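PDB 1HCU: alpha-1,2-mannosidase from Trichoderma reesei, which probably trims alpha-1,2-linked mannose residues from high-mannose N-glycans, as a calcium-dependent glycosyl hydrolase of family 47. Local coordinates for residues Y30-D39 with F47-A58; V19-W27 with T64-I73. All coordinates share one frame; numbering follows the deposited sequence.

In the fold
Both contacts involve helix 13-33, and interaction 1 is nested along the chain inside the loop closed by interaction 2. Their centres lie about 17 Å apart. Interaction 2 packs the middle of helix 13-33 against the end of helix 56-67 and the start of helix 71-80, remote from the active site; interaction 1 follows the same chain out of helix 13-33, through a hairpin and into helix 56-67. The two touch where Ala58 CA packs 4.1 Å from Trp27 CZ3. Interaction 1 is the one near the predicted active site: at the nearest atoms, the side chain of Arg51 is about 3 Å from that of Glu100, a predicted proton donor.

Interaction 1: residues Y30-D39 with F47-A58; sequences YHHFAFPHDD and FDDERNGWGSSA
Asp38 gives its buried carboxylate to backbone N-H groups of the loop leading into helix 56-67 and of the helix's first residue. Asp38 OD1 accepts from Gly55 N and, almost straight at 172°, from Ser56 N at 2.8 Å, while Asp38 OD2 uses its syn lone pair for Gly53 N at 2.7 Å and takes a weak bond from Arg51 N. A leucine in its place would probably leave these N-H groups without their acceptor and the turns Asp49-Asn52 and Arg51-Trp54 less firmly held. Gly53 and Gly55 suit their positive phi, and a side chain on Gly55 would press on Pro36 O. Asp38 O receives both Ser57 N and Ser57 OG, the latter at 2.7 Å.

Asp39 and Asp48 form an antiparallel hydrogen-bonded pair, and Asp38 beside it makes a classic beta bulge. His37 ND1 donates to Asp49 OD2 at 2.8 Å, meeting it on the syn side.

Among the rings, Phe47 stacks offset on His37, centroids 3.5 Å apart and planes at 7°; Phe47 CG lies between the backbone N and the carbonyl carbon (chi1 57°), which brings the ring over the imidazole. Ser57 CB makes a CH-pi contact over one face of Tyr30, whose hydroxyl donates to His37 O.

The contact links helix 13-33, hairpin 39-41/46-48 and helix 56-67; its loop carries Arg51 beside Glu100, a predicted proton donor on helix 98-117, and Phe454 of helix 451-465 touches Tyr30.

Interaction 2: residues V19-W27 with T64-I73; sequences VKAAFQTSW and TAILMGDADI
Phe23 and Trp27, one helical turn apart, present flat rings to residues 64-73. Met68 SD lies over one face of Phe23, 4.1 Å from the ring centroid, a Met-aromatic contact, while Ile73 CD1 meets the edge in plane, 4.0 Å from Phe23 CE1. Thr64 CG2 and Ala65 CB pack about the far end of this ring. On Trp27, Ile73 CG2 sits over the face, 3.7 Å from the centroid of the five-membered ring, as a CH-pi contact. Ile73 CG1 is anti to the carbonyl carbon (chi1 -63°), which leaves CG2 anti to the backbone N; the branched side chain lays CG2 over the indole while CD1 wedges between the indole and the phenyl edge.

The polar bonds lie beside this packing. Lys20, fully extended, donates from NZ to Met68 O at 2.9 Å and forms a salt bridge with Asp70 OD1 at 3.6 Å. A water bonded to Lys20 O and Asp70 OD2 bridges the segments. Gly69, at positive phi in the Schellman motif ending helix 56-67, lets the chain turn into helix 71-80.

Helix 13-33 thus rests on the joint between helices 56-67 and 71-80, with helix 451-465 beside it: Phe454 meets Phe23 edge-to-face and its carbonyl accepts from Thr64 OG1.

Interaction 1: residues Y30-D39 with F47-A58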
loop_
_atom_site.group_PDB
_atom_site.type_symbol
_atom_site.label_atom_id
_atom_site.label_comp_id
_atom_site.label_asym_id
_atom_site.label_seq_id
_atom_site.Cartn_x
_atom_site.Cartn_y
_atom_site.Cartn_z
ATOM N N TYR A 30 -13.982 7.852 -14.944
ATOM C CA TYR A 30 -14.628 7.095 -13.876
ATOM C C TYR A 30 -15.979 7.690 -13.494
ATOM O O TYR A 30 -16.958 6.970 -13.316
ATOM C CB TYR A 30 -13.730 7.023 -12.628
ATOM C CG TYR A 30 -14.475 6.584 -11.383
ATOM C CD1 TYR A 30 -14.905 7.515 -10.437
ATOM C CD2 TYR A 30 -14.827 5.249 -11.192
ATOM C CE1 TYR A 30 -15.675 7.130 -9.334
ATOM C CE2 TYR A 30 -15.599 4.853 -10.091
ATOM C CZ TYR A 30 -16.021 5.798 -9.173
ATOM O OH TYR A 30 -16.812 5.421 -8.114
ATOM N N HIS A 31 -16.019 9.010 -13.373
ATOM C CA HIS A 31 -17.243 9.705 -12.996
ATOM C C HIS A 31 -18.357 9.500 -14.010
ATOM O O HIS A 31 -19.517 9.321 -13.645
ATOM C CB HIS A 31 -16.969 11.204 -12.852
ATOM C CG HIS A 31 -18.149 11.991 -12.376
ATOM N ND1 HIS A 31 -18.254 13.353 -12.554
ATOM C CD2 HIS A 31 -19.268 11.611 -11.714
ATOM C CE1 HIS A 31 -19.389 13.778 -12.025
ATOM N NE2 HIS A 31 -20.023 12.740 -11.508
ATOM N N HIS A 32 -17.993 9.511 -15.286
ATOM C CA HIS A 32 -18.974 9.369 -16.348
ATOM C C HIS A 32 -19.437 7.954 -16.685
ATOM O O HIS A 32 -20.601 7.759 -17.033
ATOM C CB HIS A 32 -18.450 10.045 -17.619
ATOM C CG HIS A 32 -19.490 10.210 -18.682
ATOM N ND1 HIS A 32 -20.081 9.139 -19.320
ATOM C CD2 HIS A 32 -20.064 11.321 -19.200
ATOM C CE1 HIS A 32 -20.975 9.584 -20.185
ATOM N NE2 HIS A 32 -20.985 10.904 -20.132
ATOM N N PHE A 33 -18.555 6.965 -16.575
ATOM C CA PHE A 33 -18.942 5.605 -16.929
ATOM C C PHE A 33 -19.097 4.580 -15.801
ATOM O O PHE A 33 -19.736 3.541 -16.000
ATOM C CB PHE A 33 -17.962 5.030 -17.957
ATOM C CG PHE A 33 -17.887 5.804 -19.243
ATOM C CD1 PHE A 33 -16.851 6.705 -19.471
ATOM C CD2 PHE A 33 -18.823 5.598 -20.250
ATOM C CE1 PHE A 33 -16.745 7.384 -20.690
ATOM C CE2 PHE A 33 -18.728 6.268 -21.466
ATOM C CZ PHE A 33 -17.686 7.163 -21.687
ATOM N N ALA A 34 -18.529 4.857 -14.629
ATOM C CA ALA A 34 -18.594 3.905 -13.521
ATOM C C ALA A 34 -19.238 4.393 -12.227
ATOM O O ALA A 34 -19.951 3.638 -11.567
ATOM C CB ALA A 34 -17.196 3.384 -13.223
ATOM N N PHE A 35 -18.973 5.638 -11.849
ATOM C CA PHE A 35 -19.528 6.193 -10.619
ATOM C C PHE A 35 -21.037 5.928 -10.522
ATOM O O PHE A 35 -21.760 6.031 -11.515
ATOM C CB PHE A 35 -19.239 7.693 -10.574
ATOM C CG PHE A 35 -19.672 8.360 -9.305
ATOM C CD1 PHE A 35 -20.839 9.120 -9.268
ATOM C CD2 PHE A 35 -18.907 8.241 -8.145
ATOM C CE1 PHE A 35 -21.238 9.754 -8.095
ATOM C CE2 PHE A 35 -19.299 8.870 -6.963
ATOM C CZ PHE A 35 -20.467 9.630 -6.937
ATOM N N PRO A 36 -21.538 5.573 -9.322
ATOM C CA PRO A 36 -20.850 5.389 -8.038
ATOM C C PRO A 36 -20.326 3.973 -7.798
ATOM O O PRO A 36 -20.055 3.601 -6.662
ATOM C CB PRO A 36 -21.924 5.750 -7.003
ATOM C CG PRO A 36 -23.047 6.383 -7.805
ATOM C CD PRO A 36 -22.990 5.644 -9.102
ATOM N N HIS A 37 -20.204 3.175 -8.852
ATOM C CA HIS A 37 -19.701 1.813 -8.698
ATOM C C HIS A 37 -18.238 1.867 -8.262
ATOM O O HIS A 37 -17.629 2.933 -8.267
ATOM C CB HIS A 37 -19.866 1.047 -10.007
ATOM C CG HIS A 37 -21.299 0.816 -10.382
ATOM N ND1 HIS A 37 -22.087 -0.138 -9.773
ATOM C CD2 HIS A 37 -22.102 1.450 -11.272
ATOM C CE1 HIS A 37 -23.310 -0.081 -10.269
ATOM N NE2 HIS A 37 -23.346 0.876 -11.179
ATOM N N ASP A 38 -17.668 0.731 -7.886
ATOM C CA ASP A 38 -16.290 0.719 -7.407
ATOM C C ASP A 38 -15.186 1.043 -8.410
ATOM O O ASP A 38 -14.378 1.943 -8.171
ATOM C CB ASP A 38 -15.970 -0.621 -6.731
ATOM C CG ASP A 38 -16.856 -0.896 -5.536
ATOM O OD1 ASP A 38 -17.094 0.029 -4.731
ATOM O OD2 ASP A 38 -17.312 -2.047 -5.392
ATOM N N ASP A 39 -15.136 0.320 -9.523
ATOM C CA ASP A 39 -14.071 0.543 -10.497
ATOM C C ASP A 39 -14.520 0.679 -11.948
ATOM O O ASP A 39 -15.536 0.131 -12.363
ATOM C CB ASP A 39 -13.039 -0.588 -10.414
ATOM C CG ASP A 39 -12.477 -0.771 -9.019
ATOM O OD1 ASP A 39 -11.842 0.167 -8.498
ATOM O OD2 ASP A 39 -12.668 -1.856 -8.441
ATOM N N PHE A 47 -18.041 -1.343 -15.699
ATOM C CA PHE A 47 -17.591 -1.243 -14.320
ATOM C C PHE A 47 -17.740 -2.552 -13.572
ATOM O O PHE A 47 -18.249 -3.536 -14.106
ATOM C CB PHE A 47 -18.407 -0.173 -13.593
ATOM C CG PHE A 47 -19.893 -0.422 -13.626
ATOM C CD1 PHE A 47 -20.468 -1.439 -12.863
ATOM C CD2 PHE A 47 -20.717 0.345 -14.439
ATOM C CE1 PHE A 47 -21.845 -1.689 -12.911
ATOM C CE2 PHE A 47 -22.093 0.108 -14.497
ATOM C CZ PHE A 47 -22.657 -0.914 -13.729
ATOM N N ASP A 48 -17.287 -2.545 -12.324
ATOM C CA ASP A 48 -17.404 -3.706 -11.461
ATOM C C ASP A 48 -17.575 -3.199 -10.041
ATOM O O ASP A 48 -17.402 -2.004 -9.776
ATOM C CB ASP A 48 -16.165 -4.607 -11.563
ATOM C CG ASP A 48 -14.932 -4.016 -10.890
ATOM O OD1 ASP A 48 -13.877 -3.955 -11.559
ATOM O OD2 ASP A 48 -15.000 -3.630 -9.698
ATOM N N ASP A 49 -17.937 -4.102 -9.136
ATOM C CA ASP A 49 -18.094 -3.755 -7.732
ATOM C C ASP A 49 -17.316 -4.733 -6.838
ATOM O O ASP A 49 -17.888 -5.341 -5.931
ATOM C CB ASP A 49 -19.580 -3.730 -7.354
ATOM C CG ASP A 49 -20.275 -2.444 -7.794
ATOM O OD1 ASP A 49 -19.764 -1.350 -7.471
ATOM O OD2 ASP A 49 -21.338 -2.518 -8.455
ATOM N N GLU A 50 -16.014 -4.876 -7.104
ATOM C CA GLU A 50 -15.140 -5.774 -6.332
ATOM C C GLU A 50 -15.048 -5.336 -4.879
ATOM O O GLU A 50 -14.744 -6.133 -3.997
ATOM C CB GLU A 50 -13.711 -5.793 -6.897
ATOM C CG GLU A 50 -13.572 -6.281 -8.327
ATOM C CD GLU A 50 -12.112 -6.320 -8.799
ATOM O OE1 GLU A 50 -11.399 -5.295 -8.663
ATOM O OE2 GLU A 50 -11.681 -7.377 -9.311
ATOM N N ARG A 51 -15.297 -4.056 -4.646
ATOM C CA ARG A 51 -15.221 -3.494 -3.308
ATOM C C ARG A 51 -16.607 -3.387 -2.678
ATOM O O ARG A 51 -16.948 -2.378 -2.053
ATOM C CB ARG A 51 -14.557 -2.117 -3.377
ATOM C CG ARG A 51 -13.298 -1.943 -2.521
ATOM C CD ARG A 51 -12.247 -3.035 -2.760
ATOM N NE ARG A 51 -12.543 -4.233 -1.978
ATOM C CZ ARG A 51 -11.970 -5.415 -2.161
ATOM N NH1 ARG A 51 -11.050 -5.577 -3.108
ATOM N NH2 ARG A 51 -12.341 -6.444 -1.411
ATOM N N ASN A 52 -17.413 -4.425 -2.865
ATOM C CA ASN A 52 -18.753 -4.471 -2.290
ATOM C C ASN A 52 -19.725 -3.378 -2.763
ATOM O O ASN A 52 -20.773 -3.170 -2.157
ATOM C CB ASN A 52 -18.644 -4.455 -0.760
ATOM C CG ASN A 52 -17.825 -5.614 -0.230
ATOM O OD1 ASN A 52 -18.199 -6.770 -0.391
ATOM N ND2 ASN A 52 -16.692 -5.310 0.387
ATOM N N GLY A 53 -19.371 -2.680 -3.837
ATOM C CA GLY A 53 -20.250 -1.661 -4.375
ATOM C C GLY A 53 -20.462 -0.389 -3.569
ATOM O O GLY A 53 -21.487 0.281 -3.726
ATOM N N TRP A 54 -19.507 -0.046 -2.711
ATOM C CA TRP A 54 -19.626 1.162 -1.916
ATOM C C TRP A 54 -19.008 2.384 -2.611
ATOM O O TRP A 54 -19.071 3.493 -2.085
ATOM C CB TRP A 54 -18.989 0.965 -0.527
ATOM C CG TRP A 54 -19.815 0.103 0.403
ATOM C CD1 TRP A 54 -21.167 0.191 0.623
ATOM C CD2 TRP A 54 -19.340 -0.955 1.250
ATOM N NE1 TRP A 54 -21.560 -0.748 1.552
ATOM C CE2 TRP A 54 -20.461 -1.462 1.954
ATOM C CE3 TRP A 54 -18.079 -1.522 1.483
ATOM C CZ2 TRP A 54 -20.357 -2.512 2.876
ATOM C CZ3 TRP A 54 -17.977 -2.568 2.402
ATOM C CH2 TRP A 54 -19.115 -3.050 3.086
ATOM N N GLY A 55 -18.424 2.190 -3.790
ATOM C CA GLY A 55 -17.823 3.310 -4.501
ATOM C C GLY A 55 -16.338 3.450 -4.221
ATOM O O GLY A 55 -15.834 4.546 -3.960
ATOM N N SER A 56 -15.643 2.324 -4.290
ATOM C CA SER A 56 -14.216 2.238 -4.039
ATOM C C SER A 56 -13.369 3.379 -4.632
ATOM O O SER A 56 -12.741 4.137 -3.887
ATOM C CB SER A 56 -13.712 0.882 -4.557
ATOM O OG SER A 56 -12.389 0.625 -4.132
ATOM N N SER A 57 -13.353 3.508 -5.958
ATOM C CA SER A 57 -12.564 4.555 -6.607
ATOM C C SER A 57 -12.863 5.974 -6.119
ATOM O O SER A 57 -11.959 6.803 -6.041
ATOM C CB SER A 57 -12.737 4.497 -8.132
ATOM O OG SER A 57 -12.160 3.320 -8.666
ATOM N N ALA A 58 -14.117 6.265 -5.793
ATOM C CA ALA A 58 -14.456 7.613 -5.324
ATOM C C ALA A 58 -13.848 7.923 -3.957
ATOM O O ALA A 58 -13.327 9.010 -3.741
ATOM C CB ALA A 58 -15.980 7.794 -5.273
HETATM O O HOH W 1 -11.250 -1.031 -6.163
#

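Interaction 2: residues V19-W27 with T64-I73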
loop_
_atom_site.group_PDB
_atom_site.type_symbol
_atom_site.label_atom_id
_atom_site.label_comp_id
_atom_site.label_asym_id
_atom_site.label_seq_id
_atom_site.Cartn_x
_atom_site.Cartn_y
_atom_site.Cartn_z
ATOM N N VAL A 19 0.977 14.789 -13.849
ATOM C CA VAL A 19 0.356 13.781 -12.992
ATOM C C VAL A 19 -1.073 14.214 -12.658
ATOM O O VAL A 19 -2.007 13.411 -12.677
ATOM C CB VAL A 19 1.161 13.594 -11.686
ATOM C CG1 VAL A 19 0.514 12.523 -10.814
ATOM C CG2 VAL A 19 2.591 13.215 -12.024
ATOM N N LYS A 20 -1.235 15.499 -12.370
ATOM C CA LYS A 20 -2.546 16.039 -12.057
ATOM C C LYS A 20 -3.461 15.844 -13.273
ATOM O O LYS A 20 -4.640 15.520 -13.128
ATOM C CB LYS A 20 -2.415 17.514 -11.684
ATOM C CG LYS A 20 -3.698 18.129 -11.186
ATOM C CD LYS A 20 -3.482 19.539 -10.660
ATOM C CE LYS A 20 -4.809 20.119 -10.208
ATOM N NZ LYS A 20 -4.677 21.474 -9.629
ATOM N N ALA A 21 -2.904 16.008 -14.471
ATOM C CA ALA A 21 -3.666 15.831 -15.705
ATOM C C ALA A 21 -4.095 14.367 -15.890
ATOM O O ALA A 21 -5.207 14.100 -16.358
ATOM C CB ALA A 21 -2.833 16.300 -16.911
ATOM N N ALA A 22 -3.221 13.426 -15.533
ATOM C CA ALA A 22 -3.552 12.001 -15.640
ATOM C C ALA A 22 -4.663 11.648 -14.656
ATOM O O ALA A 22 -5.528 10.811 -14.944
ATOM C CB ALA A 22 -2.322 11.138 -15.364
ATOM N N PHE A 23 -4.639 12.288 -13.490
ATOM C CA PHE A 23 -5.665 12.050 -12.485
ATOM C C PHE A 23 -6.998 12.607 -12.996
ATOM O O PHE A 23 -8.028 11.937 -12.909
ATOM C CB PHE A 23 -5.263 12.706 -11.151
ATOM C CG PHE A 23 -6.272 12.518 -10.046
ATOM C CD1 PHE A 23 -7.389 13.347 -9.955
ATOM C CD2 PHE A 23 -6.114 11.499 -9.107
ATOM C CE1 PHE A 23 -8.336 13.168 -8.949
ATOM C CE2 PHE A 23 -7.060 11.308 -8.092
ATOM C CZ PHE A 23 -8.175 12.146 -8.013
ATOM N N GLN A 24 -6.967 13.821 -13.547
ATOM C CA GLN A 24 -8.169 14.466 -14.080
ATOM C C GLN A 24 -8.872 13.569 -15.108
ATOM O O GLN A 24 -10.083 13.336 -15.028
ATOM C CB GLN A 24 -7.796 15.807 -14.734
ATOM C CG GLN A 24 -8.992 16.626 -15.222
ATOM C CD GLN A 24 -9.800 17.215 -14.084
ATOM O OE1 GLN A 24 -11.023 17.263 -14.143
ATOM N NE2 GLN A 24 -9.119 17.673 -13.045
ATOM N N THR A 25 -8.093 13.069 -16.066
ATOM C CA THR A 25 -8.598 12.187 -17.114
ATOM C C THR A 25 -9.246 10.934 -16.499
ATOM O O THR A 25 -10.405 10.597 -16.791
ATOM C CB THR A 25 -7.440 11.780 -18.052
ATOM O OG1 THR A 25 -6.887 12.958 -18.655
ATOM C CG2 THR A 25 -7.917 10.836 -19.132
ATOM N N SER A 26 -8.489 10.257 -15.640
ATOM C CA SER A 26 -8.955 9.057 -14.955
ATOM C C SER A 26 -10.275 9.330 -14.216
ATOM O O SER A 26 -11.211 8.530 -14.280
ATOM C CB SER A 26 -7.884 8.584 -13.967
ATOM O OG SER A 26 -6.638 8.408 -14.629
ATOM N N TRP A 27 -10.354 10.470 -13.533
ATOM C CA TRP A 27 -11.572 10.815 -12.812
ATOM C C TRP A 27 -12.772 11.046 -13.729
ATOM O O TRP A 27 -13.841 10.478 -13.503
ATOM C CB TRP A 27 -11.369 12.053 -11.940
ATOM C CG TRP A 27 -12.652 12.478 -11.288
ATOM C CD1 TRP A 27 -13.469 13.511 -11.666
ATOM C CD2 TRP A 27 -13.317 11.815 -10.209
ATOM N NE1 TRP A 27 -14.602 13.525 -10.890
ATOM C CE2 TRP A 27 -14.535 12.495 -9.987
ATOM C CE3 TRP A 27 -13.004 10.709 -9.409
ATOM C CZ2 TRP A 27 -15.443 12.103 -8.998
ATOM C CZ3 TRP A 27 -13.912 10.318 -8.422
ATOM C CH2 TRP A 27 -15.114 11.016 -8.228
ATOM N N THR A 64 -6.517 12.259 -2.642
ATOM C CA THR A 64 -5.564 12.615 -3.677
ATOM C C THR A 64 -6.077 13.902 -4.321
ATOM O O THR A 64 -5.306 14.823 -4.590
ATOM C CB THR A 64 -5.437 11.502 -4.740
ATOM O OG1 THR A 64 -4.951 10.303 -4.118
ATOM C CG2 THR A 64 -4.468 11.919 -5.838
ATOM N N ALA A 65 -7.392 13.970 -4.537
ATOM C CA ALA A 65 -8.025 15.145 -5.138
ATOM C C ALA A 65 -7.855 16.361 -4.238
ATOM O O ALA A 65 -7.760 17.488 -4.717
ATOM C CB ALA A 65 -9.511 14.877 -5.372
ATOM N N ILE A 66 -7.830 16.135 -2.930
ATOM C CA ILE A 66 -7.667 17.233 -1.982
ATOM C C ILE A 66 -6.256 17.816 -2.058
ATOM O O ILE A 66 -6.088 19.028 -2.105
ATOM C CB ILE A 66 -7.937 16.763 -0.531
ATOM C CG1 ILE A 66 -9.423 16.478 -0.343
ATOM C CG2 ILE A 66 -7.484 17.824 0.458
ATOM C CD1 ILE A 66 -9.746 15.844 0.984
ATOM N N LEU A 67 -5.249 16.946 -2.082
ATOM C CA LEU A 67 -3.849 17.384 -2.136
ATOM C C LEU A 67 -3.501 18.070 -3.455
ATOM O O LEU A 67 -2.538 18.835 -3.528
ATOM C CB LEU A 67 -2.911 16.188 -1.921
ATOM C CG LEU A 67 -3.092 15.398 -0.620
ATOM C CD1 LEU A 67 -2.145 14.206 -0.603
ATOM C CD2 LEU A 67 -2.824 16.304 0.572
ATOM N N MET A 68 -4.283 17.785 -4.493
ATOM C CA MET A 68 -4.057 18.373 -5.804
ATOM C C MET A 68 -4.814 19.684 -5.976
ATOM O O MET A 68 -4.643 20.378 -6.973
ATOM C CB MET A 68 -4.482 17.398 -6.905
ATOM C CG MET A 68 -3.590 16.175 -7.031
ATOM S SD MET A 68 -4.243 14.986 -8.217
ATOM C CE MET A 68 -2.756 14.090 -8.683
ATOM N N GLY A 69 -5.656 20.023 -5.010
ATOM C CA GLY A 69 -6.408 21.263 -5.112
ATOM C C GLY A 69 -7.594 21.167 -6.062
ATOM O O GLY A 69 -8.037 22.178 -6.608
ATOM N N ASP A 70 -8.111 19.956 -6.259
ATOM C CA ASP A 70 -9.254 19.749 -7.141
ATOM C C ASP A 70 -10.572 19.948 -6.415
ATOM O O ASP A 70 -11.309 18.995 -6.148
ATOM C CB ASP A 70 -9.208 18.353 -7.748
ATOM C CG ASP A 70 -7.983 18.143 -8.595
ATOM O OD1 ASP A 70 -7.346 19.158 -8.962
ATOM O OD2 ASP A 70 -7.656 16.979 -8.900
ATOM N N ALA A 71 -10.867 21.207 -6.119
ATOM C CA ALA A 71 -12.083 21.571 -5.414
ATOM C C ALA A 71 -13.335 20.879 -5.966
ATOM O O ALA A 71 -14.050 20.212 -5.220
ATOM C CB ALA A 71 -12.255 23.092 -5.437
ATOM N N ASP A 72 -13.598 21.025 -7.262
ATOM C CA ASP A 72 -14.782 20.414 -7.872
ATOM C C ASP A 72 -14.943 18.919 -7.628
ATOM O O ASP A 72 -16.003 18.463 -7.209
ATOM C CB ASP A 72 -14.792 20.684 -9.376
ATOM C CG ASP A 72 -15.237 22.090 -9.707
ATOM O OD1 ASP A 72 -15.119 22.974 -8.825
ATOM O OD2 ASP A 72 -15.695 22.311 -10.848
ATOM N N ILE A 73 -13.900 18.152 -7.910
ATOM C CA ILE A 73 -13.960 16.721 -7.694
ATOM C C ILE A 73 -14.212 16.434 -6.218
ATOM O O ILE A 73 -14.993 15.546 -5.884
ATOM C CB ILE A 73 -12.644 16.036 -8.133
ATOM C CG1 ILE A 73 -12.440 16.244 -9.639
ATOM C CG2 ILE A 73 -12.679 14.551 -7.773
ATOM C CD1 ILE A 73 -11.121 15.741 -10.163
HETATM O O HOH W 2 -6.489 16.709 -11.299
#